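PDB 6JM8: ofchtiv-g5 from Ostrinia furnacalis, which probably hydrolyses the beta-1,4-linkages of chitin as a group IV insect chitinase of glycoside hydrolase family 18. Local coordinates for residues Cys8-Trp13 / Trp345-Asp350; Gly189-Asp194 / Gly341-Ser346; Gly251-Leu256 / Asn317-Asp322. All coordinates share one frame; numbering follows the deposited sequence.

Interaction 1: Cys8-Trp13 / Trp345-Asp350. With NAG (2-acetamido-2-deoxy-beta-D-glucopyranose), chain B; NAG (2-acetamido-2-deoxy-beta-D-glucopyranose), chain C; NAG (2-acetamido-2-deoxy-beta-D-glucopyranose), chain D.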
loop_
_atom_site.group_PDB
_atom_site.type_symbol
_atom_site.label_atom_id
_atom_site.label_comp_id
_atom_site.label_asym_id
_atom_site.label_seq_id
_atom_site.Cartn_x
_atom_site.Cartn_y
_atom_site.Cartn_z
ATOM N N CYS A 8 6.150 5.564 -4.087
ATOM C CA CYS A 8 6.380 4.211 -4.589
ATOM C C CYS A 8 6.893 3.323 -3.460
ATOM O O CYS A 8 8.039 3.467 -3.021
ATOM C CB CYS A 8 7.379 4.220 -5.745
ATOM S SG CYS A 8 6.869 5.106 -7.227
ATOM N N TYR A 9 6.059 2.389 -3.010
ATOM C CA TYR A 9 6.508 1.377 -2.066
ATOM C C TYR A 9 7.259 0.274 -2.800
ATOM O O TYR A 9 6.821 -0.205 -3.850
ATOM C CB TYR A 9 5.327 0.778 -1.303
ATOM C CG TYR A 9 4.885 1.599 -0.115
ATOM C CD1 TYR A 9 4.001 2.654 -0.276
ATOM C CD2 TYR A 9 5.353 1.321 1.165
ATOM C CE1 TYR A 9 3.593 3.408 0.798
ATOM C CE2 TYR A 9 4.950 2.076 2.249
ATOM C CZ TYR A 9 4.067 3.116 2.054
ATOM O OH TYR A 9 3.649 3.878 3.116
ATOM N N TYR A 10 8.397 -0.126 -2.238
ATOM C CA TYR A 10 9.247 -1.163 -2.814
ATOM C C TYR A 10 9.360 -2.302 -1.808
ATOM O O TYR A 10 10.019 -2.159 -0.774
ATOM C CB TYR A 10 10.623 -0.597 -3.176
ATOM C CG TYR A 10 11.635 -1.623 -3.637
ATOM C CD1 TYR A 10 11.243 -2.752 -4.348
ATOM C CD2 TYR A 10 12.986 -1.459 -3.364
ATOM C CE1 TYR A 10 12.167 -3.688 -4.765
ATOM C CE2 TYR A 10 13.918 -2.389 -3.779
ATOM C CZ TYR A 10 13.501 -3.500 -4.479
ATOM O OH TYR A 10 14.421 -4.431 -4.895
ATOM N N GLY A 11 8.710 -3.425 -2.109
ATOM C CA GLY A 11 8.862 -4.620 -1.304
ATOM C C GLY A 11 10.214 -5.257 -1.549
ATOM O O GLY A 11 10.387 -6.008 -2.512
ATOM N N THR A 12 11.177 -4.968 -0.670
ATOM C CA THR A 12 12.574 -5.282 -0.950
ATOM C C THR A 12 12.838 -6.775 -1.087
ATOM O O THR A 12 13.819 -7.159 -1.734
ATOM C CB THR A 12 13.466 -4.686 0.139
ATOM O OG1 THR A 12 12.991 -5.091 1.429
ATOM C CG2 THR A 12 13.434 -3.176 0.054
ATOM N N TRP A 13 11.984 -7.627 -0.517
ATOM C CA TRP A 13 12.149 -9.067 -0.677
ATOM C C TRP A 13 12.021 -9.513 -2.127
ATOM O O TRP A 13 12.343 -10.667 -2.433
ATOM C CB TRP A 13 11.127 -9.804 0.182
ATOM C CG TRP A 13 9.735 -9.300 -0.009
ATOM C CD1 TRP A 13 8.815 -9.754 -0.908
ATOM C CD2 TRP A 13 9.103 -8.235 0.710
ATOM N NE1 TRP A 13 7.647 -9.042 -0.790
ATOM C CE2 TRP A 13 7.799 -8.102 0.197
ATOM C CE3 TRP A 13 9.513 -7.385 1.743
ATOM C CZ2 TRP A 13 6.899 -7.153 0.678
ATOM C CZ3 TRP A 13 8.619 -6.444 2.221
ATOM C CH2 TRP A 13 7.327 -6.335 1.688
ATOM N N TRP A 345 1.175 0.298 -3.968
ATOM C CA TRP A 345 1.731 -0.947 -3.459
ATOM C C TRP A 345 1.578 -2.012 -4.536
ATOM O O TRP A 345 0.453 -2.407 -4.864
ATOM C CB TRP A 345 1.044 -1.384 -2.168
ATOM C CG TRP A 345 1.692 -2.588 -1.631
ATOM C CD1 TRP A 345 1.475 -3.872 -2.020
ATOM C CD2 TRP A 345 2.722 -2.634 -0.641
ATOM N NE1 TRP A 345 2.289 -4.716 -1.320
ATOM C CE2 TRP A 345 3.065 -3.984 -0.463
ATOM C CE3 TRP A 345 3.373 -1.664 0.126
ATOM C CZ2 TRP A 345 4.034 -4.395 0.445
ATOM C CZ3 TRP A 345 4.336 -2.071 1.026
ATOM C CH2 TRP A 345 4.657 -3.426 1.179
ATOM N N SER A 346 2.694 -2.472 -5.098
ATOM C CA SER A 346 4.027 -1.928 -4.856
ATOM C C SER A 346 4.755 -1.956 -6.196
ATOM O O SER A 346 4.283 -2.599 -7.132
ATOM C CB SER A 346 4.781 -2.732 -3.793
ATOM O OG SER A 346 4.859 -4.100 -4.147
ATOM N N ILE A 347 5.902 -1.277 -6.289
ATOM C CA ILE A 347 6.499 -1.026 -7.600
ATOM C C ILE A 347 6.935 -2.321 -8.279
ATOM O O ILE A 347 6.911 -2.417 -9.513
ATOM C CB ILE A 347 7.669 -0.028 -7.475
ATOM C CG1 ILE A 347 8.118 0.440 -8.862
ATOM C CG2 ILE A 347 8.838 -0.641 -6.705
ATOM C CD1 ILE A 347 9.065 1.622 -8.837
ATOM N N GLU A 348 7.302 -3.343 -7.505
ATOM C CA GLU A 348 7.905 -4.540 -8.087
ATOM C C GLU A 348 6.904 -5.453 -8.796
ATOM O O GLU A 348 7.335 -6.454 -9.378
ATOM C CB GLU A 348 8.656 -5.324 -7.007
ATOM C CG GLU A 348 7.763 -6.059 -6.027
ATOM C CD GLU A 348 7.501 -5.264 -4.762
ATOM O OE1 GLU A 348 7.882 -4.075 -4.709
ATOM O OE2 GLU A 348 6.915 -5.832 -3.817
ATOM N N THR A 349 5.601 -5.157 -8.777
ATOM C CA THR A 349 4.637 -5.923 -9.560
ATOM C C THR A 349 3.957 -5.097 -10.645
ATOM O O THR A 349 2.960 -5.551 -11.216
ATOM C CB THR A 349 3.575 -6.567 -8.663
ATOM O OG1 THR A 349 2.902 -5.558 -7.902
ATOM C CG2 THR A 349 4.211 -7.585 -7.726
ATOM N N ASP A 350 4.459 -3.901 -10.944
ATOM C CA ASP A 350 4.137 -3.296 -12.226
ATOM C C ASP A 350 4.708 -4.172 -13.335
ATOM O O ASP A 350 5.574 -5.019 -13.105
ATOM C CB ASP A 350 4.708 -1.878 -12.316
ATOM C CG ASP A 350 3.944 -0.995 -13.290
ATOM O OD1 ASP A 350 3.155 -1.531 -14.097
ATOM O OD2 ASP A 350 4.134 0.240 -13.248
HETATM C C1 NAG B . -0.707 -3.479 3.565
HETATM C C2 NAG B . 0.812 -3.289 3.894
HETATM C C3 NAG B . 1.650 -4.498 3.450
HETATM C C4 NAG B . 0.911 -5.368 2.451
HETATM C C5 NAG B . 0.153 -4.503 1.458
HETATM C C6 NAG B . -0.508 -5.361 0.409
HETATM C C7 NAG B . 1.553 -0.945 4.018
HETATM C C8 NAG B . 2.119 0.212 3.257
HETATM N N2 NAG B . 1.340 -2.061 3.315
HETATM O O3 NAG B . 2.061 -5.279 4.566
HETATM O O4 NAG B . 1.855 -6.096 1.680
HETATM O O5 NAG B . -0.888 -3.768 2.118
HETATM O O6 NAG B . -1.726 -5.889 0.915
HETATM O O7 NAG B . 1.282 -0.864 5.212
HETATM C C1 NAG C . 6.071 -10.777 2.567
HETATM C C2 NAG C . 7.212 -11.059 3.536
HETATM C C3 NAG C . 8.471 -11.484 2.790
HETATM C C4 NAG C . 8.162 -12.584 1.781
HETATM C C5 NAG C . 6.964 -12.212 0.917
HETATM C C6 NAG C . 6.608 -13.345 -0.040
HETATM C C7 NAG C . 7.749 -9.972 5.638
HETATM C C8 NAG C . 8.285 -8.728 6.280
HETATM N N2 NAG C . 7.484 -9.881 4.337
HETATM O O3 NAG C . 9.446 -11.955 3.727
HETATM O O4 NAG C . 9.305 -12.800 0.946
HETATM O O5 NAG C . 5.845 -11.926 1.753
HETATM O O6 NAG C . 5.563 -12.915 -0.919
HETATM O O7 NAG C . 7.569 -11.001 6.268
HETATM C C1 NAG D . 2.243 -7.319 2.289
HETATM C C2 NAG D . 2.613 -8.267 1.149
HETATM C C3 NAG D . 3.218 -9.576 1.698
HETATM C C4 NAG D . 4.326 -9.252 2.689
HETATM C C5 NAG D . 3.765 -8.341 3.765
HETATM C C6 NAG D . 4.768 -7.972 4.824
HETATM C C7 NAG D . 1.350 -8.261 -0.958
HETATM C C8 NAG D . 2.574 -7.684 -1.594
HETATM N N2 NAG D . 1.429 -8.534 0.348
HETATM O O3 NAG D . 3.701 -10.389 0.632
HETATM O O4 NAG D . 4.898 -10.392 3.305
HETATM O O5 NAG D . 3.359 -7.127 3.142
HETATM O O6 NAG D . 4.109 -7.243 5.837
HETATM O O7 NAG D . 0.335 -8.495 -1.604
#
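Tyr-9 and Trp-345 meet where the first and last strands of the TIM barrel, 5-11 and 341-345, run side by side toward the glycan cleft. From CB outward, the Tyr-9 side chain slides along the indole: CB lies 3.4 Å from Trp-345 CE3, CG follows against the same carbon, and CD2 is 3.5 Å from Trp-345 CZ3. The rings are inclined at 46°, neither stacked nor edge-on. Farther out the sugar takes over, with the acetamido methyl C8 of NAG (chain B) over one face of the Tyr-9 ring, 3.5 Å from Tyr-9 CE2 and near CZ and OH. CG of Trp-345 stands anti to the backbone N (chi1 -176°), laying the indole against that sugar, while its opposite face rests on Ser-346 CB. The Trp-345–Ser-346 peptide is cis. Trp-13, covered by NAG (chain C) on one face, meets the indole edge to edge, CH2 to CH2 at 4.0 Å. Ile-347 N bonds almost straight to Tyr-9 O (2.8 Å). The bent Glu-348 chain brings OE1 within 2.8 Å of Gly-11 N, a hydrogen bond on the syn side, tilted 32° out of the carboxylate plane; Ser-346 OG donates to Glu-348 OE2 from above that plane.

Interaction 2: Gly189-Asp194 / Gly341-Ser346. With NAG (2-acetamido-2-deoxy-beta-D-glucopyranose), chain B; NAG (2-acetamido-2-deoxy-beta-D-glucopyranose), chain E; NAG (2-acetamido-2-deoxy-beta-D-glucopyranose), chain F; NAG (2-acetamido-2-deoxy-beta-D-glucopyranose), chain D.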
loop_
_atom_site.group_PDB
_atom_site.type_symbol
_atom_site.label_atom_id
_atom_site.label_comp_id
_atom_site.label_asym_id
_atom_site.label_seq_id
_atom_site.Cartn_x
_atom_site.Cartn_y
_atom_site.Cartn_z
ATOM N N GLY A 189 -0.896 8.360 3.898
ATOM C CA GLY A 189 -1.120 7.449 2.795
ATOM C C GLY A 189 -2.230 6.464 3.098
ATOM O O GLY A 189 -2.027 5.504 3.845
ATOM N N VAL A 190 -3.407 6.693 2.524
ATOM C CA VAL A 190 -4.581 5.881 2.828
ATOM C C VAL A 190 -4.556 4.628 1.962
ATOM O O VAL A 190 -4.562 4.711 0.729
ATOM C CB VAL A 190 -5.872 6.681 2.611
ATOM C CG1 VAL A 190 -7.066 5.900 3.118
ATOM C CG2 VAL A 190 -5.775 8.032 3.308
ATOM N N MET A 191 -4.536 3.462 2.607
ATOM C CA MET A 191 -4.408 2.182 1.911
ATOM C C MET A 191 -5.767 1.793 1.335
ATOM O O MET A 191 -6.478 0.923 1.845
ATOM C CB MET A 191 -3.854 1.120 2.851
ATOM C CG MET A 191 -2.400 1.362 3.226
ATOM S SD MET A 191 -1.713 0.164 4.381
ATOM C CE MET A 191 -2.795 0.389 5.786
ATOM N N THR A 192 -6.120 2.454 0.233
ATOM C CA THR A 192 -7.407 2.249 -0.432
ATOM C C THR A 192 -7.334 1.058 -1.389
ATOM O O THR A 192 -7.507 1.165 -2.603
ATOM C CB THR A 192 -7.840 3.521 -1.153
ATOM O OG1 THR A 192 -6.692 4.179 -1.702
ATOM C CG2 THR A 192 -8.537 4.462 -0.185
ATOM N N TYR A 193 -7.055 -0.097 -0.795
ATOM C CA TYR A 193 -7.079 -1.380 -1.484
ATOM C C TYR A 193 -7.304 -2.448 -0.423
ATOM O O TYR A 193 -7.510 -2.139 0.755
ATOM C CB TYR A 193 -5.797 -1.609 -2.291
ATOM C CG TYR A 193 -4.527 -1.170 -1.596
ATOM C CD1 TYR A 193 -4.021 -1.883 -0.517
ATOM C CD2 TYR A 193 -3.828 -0.048 -2.025
ATOM C CE1 TYR A 193 -2.860 -1.491 0.118
ATOM C CE2 TYR A 193 -2.663 0.352 -1.394
ATOM C CZ TYR A 193 -2.185 -0.373 -0.324
ATOM O OH TYR A 193 -1.028 0.015 0.311
ATOM N N ASP A 194 -7.268 -3.712 -0.845
ATOM C CA ASP A 194 -7.659 -4.831 0.014
ATOM C C ASP A 194 -9.075 -4.645 0.551
ATOM O O ASP A 194 -9.379 -5.044 1.677
ATOM C CB ASP A 194 -6.674 -5.033 1.172
ATOM C CG ASP A 194 -5.261 -5.288 0.697
ATOM O OD1 ASP A 194 -5.090 -5.926 -0.362
ATOM O OD2 ASP A 194 -4.318 -4.844 1.384
ATOM N N GLY A 341 -1.592 13.270 -3.849
ATOM C CA GLY A 341 -0.930 12.411 -4.812
ATOM C C GLY A 341 -1.393 10.972 -4.684
ATOM O O GLY A 341 -2.464 10.693 -4.141
ATOM N N ILE A 342 -0.562 10.071 -5.203
ATOM C CA ILE A 342 -0.866 8.649 -5.279
ATOM C C ILE A 342 0.236 7.868 -4.576
ATOM O O ILE A 342 1.424 8.164 -4.738
ATOM C CB ILE A 342 -1.015 8.180 -6.743
ATOM C CG1 ILE A 342 -2.155 8.929 -7.437
ATOM C CG2 ILE A 342 -1.232 6.674 -6.811
ATOM C CD1 ILE A 342 -3.536 8.506 -6.980
ATOM N N MET A 343 -0.170 6.883 -3.782
ATOM C CA MET A 343 0.728 5.903 -3.191
ATOM C C MET A 343 0.402 4.542 -3.789
ATOM O O MET A 343 -0.770 4.180 -3.922
ATOM C CB MET A 343 0.582 5.877 -1.665
ATOM C CG MET A 343 0.781 4.523 -1.013
ATOM S SD MET A 343 0.282 4.542 0.721
ATOM C CE MET A 343 -1.294 3.697 0.637
ATOM N N LEU A 344 1.430 3.801 -4.178
ATOM C CA LEU A 344 1.234 2.534 -4.864
ATOM C C LEU A 344 1.898 1.405 -4.095
ATOM O O LEU A 344 3.036 1.532 -3.631
ATOM C CB LEU A 344 1.786 2.582 -6.290
ATOM C CG LEU A 344 3.273 2.890 -6.432
ATOM C CD1 LEU A 344 4.043 1.637 -6.813
ATOM C CD2 LEU A 344 3.467 3.992 -7.453
ATOM N N TRP A 345 1.175 0.298 -3.968
ATOM C CA TRP A 345 1.731 -0.947 -3.459
ATOM C C TRP A 345 1.578 -2.012 -4.536
ATOM O O TRP A 345 0.453 -2.407 -4.864
ATOM C CB TRP A 345 1.044 -1.384 -2.168
ATOM C CG TRP A 345 1.692 -2.588 -1.631
ATOM C CD1 TRP A 345 1.475 -3.872 -2.020
ATOM C CD2 TRP A 345 2.722 -2.634 -0.641
ATOM N NE1 TRP A 345 2.289 -4.716 -1.320
ATOM C CE2 TRP A 345 3.065 -3.984 -0.463
ATOM C CE3 TRP A 345 3.373 -1.664 0.126
ATOM C CZ2 TRP A 345 4.034 -4.395 0.445
ATOM C CZ3 TRP A 345 4.336 -2.071 1.026
ATOM C CH2 TRP A 345 4.657 -3.426 1.179
ATOM N N SER A 346 2.694 -2.472 -5.098
ATOM C CA SER A 346 4.027 -1.928 -4.856
ATOM C C SER A 346 4.755 -1.956 -6.196
ATOM O O SER A 346 4.283 -2.599 -7.132
ATOM C CB SER A 346 4.781 -2.732 -3.793
ATOM O OG SER A 346 4.859 -4.100 -4.147
HETATM C C1 NAG B . -0.707 -3.479 3.565
HETATM C C2 NAG B . 0.812 -3.289 3.894
HETATM C C3 NAG B . 1.650 -4.498 3.450
HETATM C C4 NAG B . 0.911 -5.368 2.451
HETATM C C5 NAG B . 0.153 -4.503 1.458
HETATM C C6 NAG B . -0.508 -5.361 0.409
HETATM C C7 NAG B . 1.553 -0.945 4.018
HETATM C C8 NAG B . 2.119 0.212 3.257
HETATM N N2 NAG B . 1.340 -2.061 3.315
HETATM O O3 NAG B . 2.061 -5.279 4.566
HETATM O O4 NAG B . 1.855 -6.096 1.680
HETATM O O5 NAG B . -0.888 -3.768 2.118
HETATM O O6 NAG B . -1.726 -5.889 0.915
HETATM O O7 NAG B . 1.282 -0.864 5.212
HETATM C C1 NAG E . -4.999 -6.368 4.884
HETATM C C2 NAG E . -3.914 -7.191 4.216
HETATM C C3 NAG E . -2.538 -6.541 4.406
HETATM C C4 NAG E . -2.548 -5.058 4.045
HETATM C C5 NAG E . -3.731 -4.372 4.729
HETATM C C6 NAG E . -3.918 -2.919 4.353
HETATM C C7 NAG E . -3.797 -9.649 3.985
HETATM C C8 NAG E . -3.820 -10.964 4.709
HETATM N N2 NAG E . -3.927 -8.550 4.738
HETATM O O3 NAG E . -1.597 -7.199 3.566
HETATM O O4 NAG E . -1.311 -4.475 4.460
HETATM O O5 NAG E . -4.955 -5.044 4.405
HETATM O O6 NAG E . -4.901 -2.339 5.196
HETATM O O7 NAG E . -3.673 -9.587 2.769
HETATM C C1 NAG F . -10.125 -6.895 5.650
HETATM C C2 NAG F . -9.476 -5.532 5.398
HETATM C C3 NAG F . -8.127 -5.722 4.708
HETATM C C4 NAG F . -7.250 -6.739 5.433
HETATM C C5 NAG F . -8.007 -8.037 5.778
HETATM C C6 NAG F . -7.258 -9.005 6.691
HETATM C C7 NAG F . -10.758 -3.467 5.027
HETATM C C8 NAG F . -11.652 -2.708 4.083
HETATM N N2 NAG F . -10.333 -4.665 4.601
HETATM O O1 NAG F . -11.277 -6.707 6.397
HETATM O O3 NAG F . -7.480 -4.461 4.651
HETATM O O4 NAG F . -6.198 -7.049 4.533
HETATM O O5 NAG F . -9.236 -7.721 6.432
HETATM O O6 NAG F . -7.652 -10.355 6.501
HETATM O O7 NAG F . -10.418 -3.003 6.109
HETATM C C1 NAG D . 2.243 -7.319 2.289
HETATM C C2 NAG D . 2.613 -8.267 1.149
HETATM C C3 NAG D . 3.218 -9.576 1.698
HETATM C C4 NAG D . 4.326 -9.252 2.689
HETATM C C5 NAG D . 3.765 -8.341 3.765
HETATM C C6 NAG D . 4.768 -7.972 4.824
HETATM C C7 NAG D . 1.350 -8.261 -0.958
HETATM C C8 NAG D . 2.574 -7.684 -1.594
HETATM N N2 NAG D . 1.429 -8.534 0.348
HETATM O O3 NAG D . 3.701 -10.389 0.632
HETATM O O4 NAG D . 4.898 -10.392 3.305
HETATM O O5 NAG D . 3.359 -7.127 3.142
HETATM O O6 NAG D . 4.109 -7.243 5.837
HETATM O O7 NAG D . 0.335 -8.495 -1.604
#
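Met-343 is the bump of this contact, and Gly-189 helps make the hollow it enters. With no side chain at Gly-189, Met-343 SD settles 3.8 Å from Gly-189 CA, and the bend at chi3 (104°) turns CE into a pocket walled by Val-190 O at 3.4 Å, Met-191 CG at 3.7 Å and the Tyr-193 hydroxyl. Met-343 thus points into the interior of the (beta/alpha)8 barrel. Strands 187-191 and 341-345 are not paired; strand 243-256 lies between them, and no hydrogen bond joins the two segments. At the end of the strand, two successive inverse gamma turns, centred on Met-191 and Thr-192, turn the chain so that Tyr-193 points back at the last strand. Its OH fits against Trp-345 CB at 3.5 Å and is buried without a hydrogen-bonding partner in the model. The ring's CE1 edge meets the sugar, 3.6 Å from O5 of NAG (chain B). Close by, O6 of the same sugar donates to Asp-194 OD2 (2.8 Å).

Interaction 3: Gly251-Leu256 / Asn317-Asp322. With NAG (2-acetamido-2-deoxy-beta-D-glucopyranose), chain E.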
loop_
_atom_site.group_PDB
_atom_site.type_symbol
_atom_site.label_atom_id
_atom_site.label_comp_id
_atom_site.label_asym_id
_atom_site.label_seq_id
_atom_site.Cartn_x
_atom_site.Cartn_y
_atom_site.Cartn_z
ATOM N N GLY A 251 -3.561 -7.939 -7.870
ATOM C CA GLY A 251 -4.939 -8.353 -7.763
ATOM C C GLY A 251 -5.086 -9.440 -6.709
ATOM O O GLY A 251 -4.101 -9.969 -6.185
ATOM N N ARG A 252 -6.338 -9.769 -6.403
ATOM C CA ARG A 252 -6.657 -10.814 -5.442
ATOM C C ARG A 252 -7.491 -11.887 -6.131
ATOM O O ARG A 252 -8.360 -11.578 -6.952
ATOM C CB ARG A 252 -7.394 -10.237 -4.230
ATOM C CG ARG A 252 -6.557 -9.214 -3.479
ATOM C CD ARG A 252 -6.970 -9.057 -2.027
ATOM N NE ARG A 252 -5.911 -8.425 -1.246
ATOM C CZ ARG A 252 -4.899 -9.086 -0.692
ATOM N NH1 ARG A 252 -4.816 -10.402 -0.825
ATOM N NH2 ARG A 252 -3.975 -8.431 -0.001
ATOM N N THR A 253 -7.212 -13.149 -5.806
ATOM C CA THR A 253 -7.758 -14.284 -6.536
ATOM C C THR A 253 -8.634 -15.141 -5.630
ATOM O O THR A 253 -8.329 -15.332 -4.449
ATOM C CB THR A 253 -6.637 -15.134 -7.145
ATOM O OG1 THR A 253 -5.959 -15.860 -6.113
ATOM C CG2 THR A 253 -5.635 -14.241 -7.863
ATOM N N PHE A 254 -9.717 -15.661 -6.206
ATOM C CA PHE A 254 -10.740 -16.406 -5.487
ATOM C C PHE A 254 -10.969 -17.750 -6.160
ATOM O O PHE A 254 -10.804 -17.888 -7.376
ATOM C CB PHE A 254 -12.087 -15.660 -5.459
ATOM C CG PHE A 254 -12.052 -14.321 -4.774
ATOM C CD1 PHE A 254 -11.388 -13.243 -5.342
ATOM C CD2 PHE A 254 -12.731 -14.128 -3.583
ATOM C CE1 PHE A 254 -11.378 -12.012 -4.718
ATOM C CE2 PHE A 254 -12.728 -12.899 -2.959
ATOM C CZ PHE A 254 -12.050 -11.840 -3.525
ATOM N N GLN A 255 -11.376 -18.736 -5.366
ATOM C CA GLN A 255 -11.918 -19.982 -5.893
ATOM C C GLN A 255 -13.438 -19.915 -5.821
ATOM O O GLN A 255 -14.006 -19.780 -4.731
ATOM C CB GLN A 255 -11.407 -21.204 -5.129
ATOM C CG GLN A 255 -11.819 -22.519 -5.793
ATOM C CD GLN A 255 -11.552 -23.740 -4.937
ATOM O OE1 GLN A 255 -10.985 -23.643 -3.848
ATOM N NE2 GLN A 255 -11.972 -24.904 -5.425
ATOM N N LEU A 256 -14.088 -20.006 -6.976
ATOM C CA LEU A 256 -15.540 -19.947 -7.021
ATOM C C LEU A 256 -16.146 -21.226 -6.459
ATOM O O LEU A 256 -15.637 -22.328 -6.686
ATOM C CB LEU A 256 -16.016 -19.730 -8.457
ATOM C CG LEU A 256 -15.709 -18.362 -9.067
ATOM C CD1 LEU A 256 -15.834 -18.410 -10.582
ATOM C CD2 LEU A 256 -16.633 -17.307 -8.481
ATOM N N ASN A 317 -11.367 -20.197 -11.205
ATOM C CA ASN A 317 -10.639 -18.987 -10.846
ATOM C C ASN A 317 -11.500 -17.750 -11.075
ATOM O O ASN A 317 -12.193 -17.639 -12.089
ATOM C CB ASN A 317 -9.347 -18.871 -11.659
ATOM C CG ASN A 317 -8.357 -19.978 -11.348
ATOM O OD1 ASN A 317 -7.797 -20.036 -10.253
ATOM N ND2 ASN A 317 -8.131 -20.859 -12.315
ATOM N N TRP A 318 -11.450 -16.829 -10.116
ATOM C CA TRP A 318 -12.058 -15.508 -10.224
ATOM C C TRP A 318 -11.047 -14.501 -9.700
ATOM O O TRP A 318 -10.561 -14.639 -8.572
ATOM C CB TRP A 318 -13.368 -15.420 -9.431
ATOM C CG TRP A 318 -14.215 -14.201 -9.736
ATOM C CD1 TRP A 318 -15.254 -14.126 -10.621
ATOM C CD2 TRP A 318 -14.104 -12.899 -9.142
ATOM N NE1 TRP A 318 -15.789 -12.860 -10.621
ATOM C CE2 TRP A 318 -15.103 -12.088 -9.720
ATOM C CE3 TRP A 318 -13.253 -12.338 -8.185
ATOM C CZ2 TRP A 318 -15.271 -10.747 -9.373
ATOM C CZ3 TRP A 318 -13.427 -11.010 -7.838
ATOM C CH2 TRP A 318 -14.426 -10.230 -8.431
ATOM N N VAL A 319 -10.718 -13.505 -10.515
ATOM C CA VAL A 319 -9.630 -12.586 -10.207
ATOM C C VAL A 319 -10.133 -11.156 -10.320
ATOM O O VAL A 319 -10.667 -10.761 -11.361
ATOM C CB VAL A 319 -8.419 -12.797 -11.133
ATOM C CG1 VAL A 319 -7.352 -11.765 -10.834
ATOM C CG2 VAL A 319 -7.858 -14.201 -10.969
ATOM N N SER A 320 -9.966 -10.393 -9.247
ATOM C CA SER A 320 -10.112 -8.947 -9.272
ATOM C C SER A 320 -8.735 -8.332 -9.467
ATOM O O SER A 320 -7.757 -8.790 -8.871
ATOM C CB SER A 320 -10.743 -8.438 -7.974
ATOM O OG SER A 320 -10.452 -7.069 -7.763
ATOM N N PHE A 321 -8.649 -7.313 -10.316
ATOM C CA PHE A 321 -7.362 -6.685 -10.589
ATOM C C PHE A 321 -7.603 -5.266 -11.087
ATOM O O PHE A 321 -8.741 -4.807 -11.201
ATOM C CB PHE A 321 -6.531 -7.510 -11.584
ATOM C CG PHE A 321 -7.085 -7.541 -12.987
ATOM C CD1 PHE A 321 -8.258 -8.221 -13.279
ATOM C CD2 PHE A 321 -6.408 -6.913 -14.023
ATOM C CE1 PHE A 321 -8.754 -8.257 -14.569
ATOM C CE2 PHE A 321 -6.899 -6.946 -15.315
ATOM C CZ PHE A 321 -8.074 -7.620 -15.589
ATOM N N ASP A 322 -6.507 -4.566 -11.356
ATOM C CA ASP A 322 -6.545 -3.213 -11.882
ATOM C C ASP A 322 -5.637 -3.141 -13.097
ATOM O O ASP A 322 -4.538 -3.705 -13.092
ATOM C CB ASP A 322 -6.113 -2.193 -10.825
ATOM C CG ASP A 322 -7.265 -1.743 -9.948
ATOM O OD1 ASP A 322 -7.963 -0.779 -10.330
ATOM O OD2 ASP A 322 -7.478 -2.360 -8.881
HETATM C C1 NAG E . -4.999 -6.368 4.884
HETATM C C2 NAG E . -3.914 -7.191 4.216
HETATM C C3 NAG E . -2.538 -6.541 4.406
HETATM C C4 NAG E . -2.548 -5.058 4.045
HETATM C C5 NAG E . -3.731 -4.372 4.729
HETATM C C6 NAG E . -3.918 -2.919 4.353
HETATM C C7 NAG E . -3.797 -9.649 3.985
HETATM C C8 NAG E . -3.820 -10.964 4.709
HETATM N N2 NAG E . -3.927 -8.550 4.738
HETATM O O3 NAG E . -1.597 -7.199 3.566
HETATM O O4 NAG E . -1.311 -4.475 4.460
HETATM O O5 NAG E . -4.955 -5.044 4.405
HETATM O O6 NAG E . -4.901 -2.339 5.196
HETATM O O7 NAG E . -3.673 -9.587 2.769
HETATM O O HOH W 1 -8.197 -17.494 -8.918
#
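Phe-254 and Trp-318 lie side by side on one face of an antiparallel pair of strands, the edge of the indole turned toward the phenyl face in an offset edge-to-face pair. Their planes stand at 85° and the closest carbons, Phe-254 CD1 and Trp-318 CE3, are 3.5 Å apart. Leu-256 packs against the base of the indole, its CG 3.8 Å from Trp-318 CB. CG of Trp-318, anti to the backbone N (chi1 -167°), carries the ring alongside its neighbour. Trp-318 NE1 is satisfied by Asn-262 O. The strands are joined by two hydrogen-bonded pairs, Phe-254 with Trp-318 and Arg-252 with Ser-320; the shortest bond runs from Phe-254 N to Trp-318 O, 2.7 Å. Close packing at the barrel end continues with Gly-251, whose CA lies 3.1 Å from Ser-320 O. Between the two segments the opposite face makes lighter contact, though Thr-253 and Val-319 are both buried: they meet mainly through their CG2 methyls, 3.8 Å apart, and Thr-253 OG1 bonds to Leu-273 O. The solvent side is the end with Gln-255 and Asn-317, both partly exposed, their side chains apart. A water there donates to Phe-254 O and to Asn-317 OD1. This antiparallel pairing continues strand 243-256 beyond the barrel, consistent with the alpha+beta insertion found in many family 18 chitinases. Arg-252 points back to the cleft: NH2 makes a salt bridge with Asp-194 and sits 3.0 Å from O7 of NAG (chain E). The backbone bonds and aromatic pair thus probably fix the strand that delivers this positive charge to the sugar's acetamido group.

Interactions 1 and 2 share Trp-345 and Ser-346 and both belong to the barrel core beside the glycan; strands 5-11 and 341-345 are neighbours, so Tyr-9 CE1 also packs on Met-343 SD. Their chemistry differs: interaction 1 combines rings with a carboxylate gripping backbone and hydroxyl, whereas interaction 2 is sulfur, methyl and ring packing across the barrel interior. Interaction 3 lies farther out, its centre about 18 Å from the chain centre, and relies on regular antiparallel backbone bonds, with one partly exposed end where a water bonds. It meets interaction 2 through the salt bridge of Asp-194 OD1 with Arg-252 NH2, and both touch NAG (chain E).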